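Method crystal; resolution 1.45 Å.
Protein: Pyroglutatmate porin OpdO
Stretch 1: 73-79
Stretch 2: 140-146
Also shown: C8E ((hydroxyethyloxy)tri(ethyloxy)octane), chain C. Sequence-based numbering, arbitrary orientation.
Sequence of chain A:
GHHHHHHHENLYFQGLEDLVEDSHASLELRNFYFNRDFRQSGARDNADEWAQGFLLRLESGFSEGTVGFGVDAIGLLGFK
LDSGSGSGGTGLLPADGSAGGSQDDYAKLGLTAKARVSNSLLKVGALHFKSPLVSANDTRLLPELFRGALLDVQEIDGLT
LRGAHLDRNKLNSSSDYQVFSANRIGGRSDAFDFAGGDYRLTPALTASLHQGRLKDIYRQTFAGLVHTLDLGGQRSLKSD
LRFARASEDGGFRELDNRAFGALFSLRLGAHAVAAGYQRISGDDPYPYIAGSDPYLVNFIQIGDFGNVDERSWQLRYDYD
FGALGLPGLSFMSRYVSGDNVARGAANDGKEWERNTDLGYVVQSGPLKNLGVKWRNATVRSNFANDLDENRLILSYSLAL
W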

# COMPACT_ATOMS: atom_id res chain seq x y z
N ALA A 73 -15.68 5.58 10.86
CA ALA A 73 -16.45 5.62 9.62
C ALA A 73 -15.63 6.27 8.52
O ALA A 73 -14.87 7.21 8.78
CB ALA A 73 -17.76 6.36 9.82
N ILE A 74 -15.76 5.76 7.30
CA ILE A 74 -15.16 6.43 6.15
C ILE A 74 -16.25 6.67 5.11
O ILE A 74 -16.98 5.76 4.75
CB ILE A 74 -13.97 5.65 5.56
CG1 ILE A 74 -13.35 6.45 4.41
CG2 ILE A 74 -14.38 4.25 5.12
CD1 ILE A 74 -11.97 6.00 4.02
N GLY A 75 -16.37 7.92 4.68
CA GLY A 75 -17.31 8.28 3.63
C GLY A 75 -16.53 8.66 2.40
O GLY A 75 -15.64 9.52 2.44
N LEU A 76 -16.86 8.00 1.29
CA LEU A 76 -16.17 8.22 0.02
C LEU A 76 -17.17 8.68 -1.02
O LEU A 76 -18.27 8.14 -1.13
CB LEU A 76 -15.55 6.91 -0.46
CG LEU A 76 -14.54 6.26 0.47
CD1 LEU A 76 -14.11 4.91 -0.08
CD2 LEU A 76 -13.34 7.17 0.69
N LEU A 77 -16.79 9.67 -1.81
CA LEU A 77 -17.65 10.14 -2.88
C LEU A 77 -16.75 10.55 -4.02
O LEU A 77 -15.81 11.32 -3.83
CB LEU A 77 -18.49 11.33 -2.40
CG LEU A 77 -19.39 12.01 -3.44
CD1 LEU A 77 -20.40 11.03 -3.99
CD2 LEU A 77 -20.08 13.21 -2.80
N GLY A 78 -17.04 10.03 -5.20
CA GLY A 78 -16.28 10.40 -6.38
C GLY A 78 -17.19 10.61 -7.56
O GLY A 78 -18.25 9.99 -7.67
N PHE A 79 -16.78 11.51 -8.45
CA PHE A 79 -17.47 11.63 -9.72
C PHE A 79 -16.53 12.08 -10.81
O PHE A 79 -15.59 12.85 -10.58
CB PHE A 79 -18.69 12.54 -9.62
CG PHE A 79 -18.43 13.85 -8.92
CD1 PHE A 79 -18.68 13.98 -7.56
CD2 PHE A 79 -17.99 14.95 -9.63
CE1 PHE A 79 -18.46 15.19 -6.92
CE2 PHE A 79 -17.77 16.16 -8.99
CZ PHE A 79 -18.00 16.28 -7.64
N ARG A 140 -4.99 6.09 -6.42
CA ARG A 140 -5.94 6.68 -7.36
C ARG A 140 -6.80 7.74 -6.67
O ARG A 140 -6.33 8.46 -5.80
CB ARG A 140 -6.80 5.60 -8.00
CG ARG A 140 -6.03 4.67 -8.94
CD ARG A 140 -6.99 3.81 -9.75
N LEU A 141 -8.06 7.83 -7.06
CA LEU A 141 -8.93 8.85 -6.50
C LEU A 141 -9.40 8.51 -5.08
O LEU A 141 -9.38 9.37 -4.18
CB LEU A 141 -10.16 9.06 -7.39
CG LEU A 141 -11.06 10.21 -6.95
CD1 LEU A 141 -10.42 11.56 -7.25
CD2 LEU A 141 -12.44 10.12 -7.59
N LEU A 142 -9.86 7.28 -4.90
CA LEU A 142 -10.42 6.83 -3.63
C LEU A 142 -9.77 5.51 -3.24
O LEU A 142 -9.37 4.73 -4.10
CB LEU A 142 -11.95 6.66 -3.75
CG LEU A 142 -12.71 7.93 -4.13
CD1 LEU A 142 -14.16 7.61 -4.49
CD2 LEU A 142 -12.66 8.97 -3.01
N PRO A 143 -9.62 5.27 -1.94
CA PRO A 143 -8.85 4.10 -1.51
C PRO A 143 -9.53 2.75 -1.77
O PRO A 143 -10.77 2.65 -1.76
CB PRO A 143 -8.70 4.31 0.01
CG PRO A 143 -9.85 5.24 0.37
CD PRO A 143 -10.02 6.13 -0.81
N GLU A 144 -8.72 1.72 -1.98
CA GLU A 144 -9.18 0.35 -1.85
C GLU A 144 -9.56 0.08 -0.38
O GLU A 144 -8.91 0.57 0.54
CB GLU A 144 -8.08 -0.61 -2.30
CG GLU A 144 -8.45 -2.09 -2.24
CD GLU A 144 -7.30 -3.01 -2.62
OE1 GLU A 144 -6.14 -2.59 -2.50
OE2 GLU A 144 -7.57 -4.15 -3.06
N LEU A 145 -10.61 -0.71 -0.16
CA LEU A 145 -10.97 -1.16 1.19
C LEU A 145 -11.10 -2.67 1.18
O LEU A 145 -11.45 -3.27 0.15
CB LEU A 145 -12.31 -0.56 1.65
CG LEU A 145 -12.37 0.95 1.77
CD1 LEU A 145 -13.79 1.39 2.07
CD2 LEU A 145 -11.41 1.43 2.84
N PHE A 146 -10.79 -3.30 2.30
CA PHE A 146 -11.13 -4.70 2.50
C PHE A 146 -12.24 -4.80 3.53
O PHE A 146 -12.37 -3.92 4.40
CB PHE A 146 -9.92 -5.50 2.99
CG PHE A 146 -8.74 -5.43 2.08
CD1 PHE A 146 -7.53 -4.89 2.51
CD2 PHE A 146 -8.83 -5.93 0.79
CE1 PHE A 146 -6.43 -4.84 1.66
CE2 PHE A 146 -7.71 -5.89 -0.08
CZ PHE A 146 -6.52 -5.33 0.38
C1 C8E C . -27.41 2.39 -1.11
C2 C8E C . -26.66 3.54 -0.44
C3 C8E C . -26.38 3.23 1.02
C4 C8E C . -26.04 4.51 1.79
C5 C8E C . -24.80 5.17 1.20
C6 C8E C . -24.42 6.46 1.92
C7 C8E C . -23.18 7.09 1.28
C8 C8E C . -22.56 8.21 2.12
O9 C8E C . -21.50 8.83 1.41
C10 C8E C . -20.93 9.91 2.13
C11 C8E C . -19.81 10.58 1.33
O12 C8E C . -19.24 11.65 2.06
C13 C8E C . -18.00 12.10 1.54
C16 C8E C . -18.39 16.08 0.89
C17 C8E C . -19.83 16.35 0.47
O18 C8E C . -19.88 17.36 -0.51
C19 C8E C . -19.63 16.86 -1.80
C20 C8E C . -20.95 16.49 -2.46
O21 C8E C . -21.12 17.23 -3.65

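The contact between the two stretches is a small, mainly apolar packing of aliphatic side chains, completed where leucine methyls rest on the strand backbone, in which one face of a β-strand rests against a largely irregular segment without a single hydrogen bond between them. Together they bury 324 Å², and the touching parts run in roughly opposing directions, 142° apart. The backbones stay well separated: the CA atoms of Leu76 and Leu142 are 7.0 Å apart, and those of Ile74 and Leu145 10.0 Å, so side chains must fill the space.

The alternation of the strand sets which side chains face the second stretch. Ile74 and Leu76 point their CA-to-CB bonds toward the second stretch, whereas that of Leu77 points away. Leu76 is the hub of the contact and has the largest covered area, 72 Å². With chi1 in m and chi2 in t, its two methyls share Pro143 between them: CD2 lies 3.8 Å from Pro143 CD and CD1 4.3 Å from the same atom, while CD2 also meets Leu142 CD2 at 4.2 Å and CD1 meets Leu145 CD1 at 4.1 Å. A forked leucine suits this position because it can touch three partners at once. Ile74 extends the patch, its CG2 lying 4.2 Å from Leu145 CD1 and its CD1 4.3 Å from Pro143 CG; branching at CB lets the residue offer methyls to two neighbours.

On the other side, Leu142, Pro143 and Leu145 all direct their CB atoms toward the strand, and Glu144 turns away. That division suits the chemistry, since the carboxylate oxygens of Glu144 are hydrogen-bonded elsewhere in the structure and stay out of the apolar patch. Pro143 contributes a compact ring of carbons, and its backbone nitrogen, lacking a hydrogen, leaves no donor to be satisfied here.

Gly78 fits where the second stretch comes close to the strand backbone. Leu142 CD1 lies 3.8 Å from Gly78 N and 3.9 Å from Leu77 C, and Leu141 CD2 is 4.0 Å from Gly78 CA. A CB on Gly78 would point toward these leucines and lie just 3.0 Å from both Leu142 CD1 and Leu141 CD2, so the absence of a side chain makes room for their methyls.

The detergent C8E lies along the strand away from this packing. Leu77 CD2 approaches C8E C20 at 3.4 Å, and Gly75 O is 3.6 Å from C8E C13. A CB on Gly75 would be crowded by C8E O12 at 3.2 Å, so this glycine leaves space for the bound molecule.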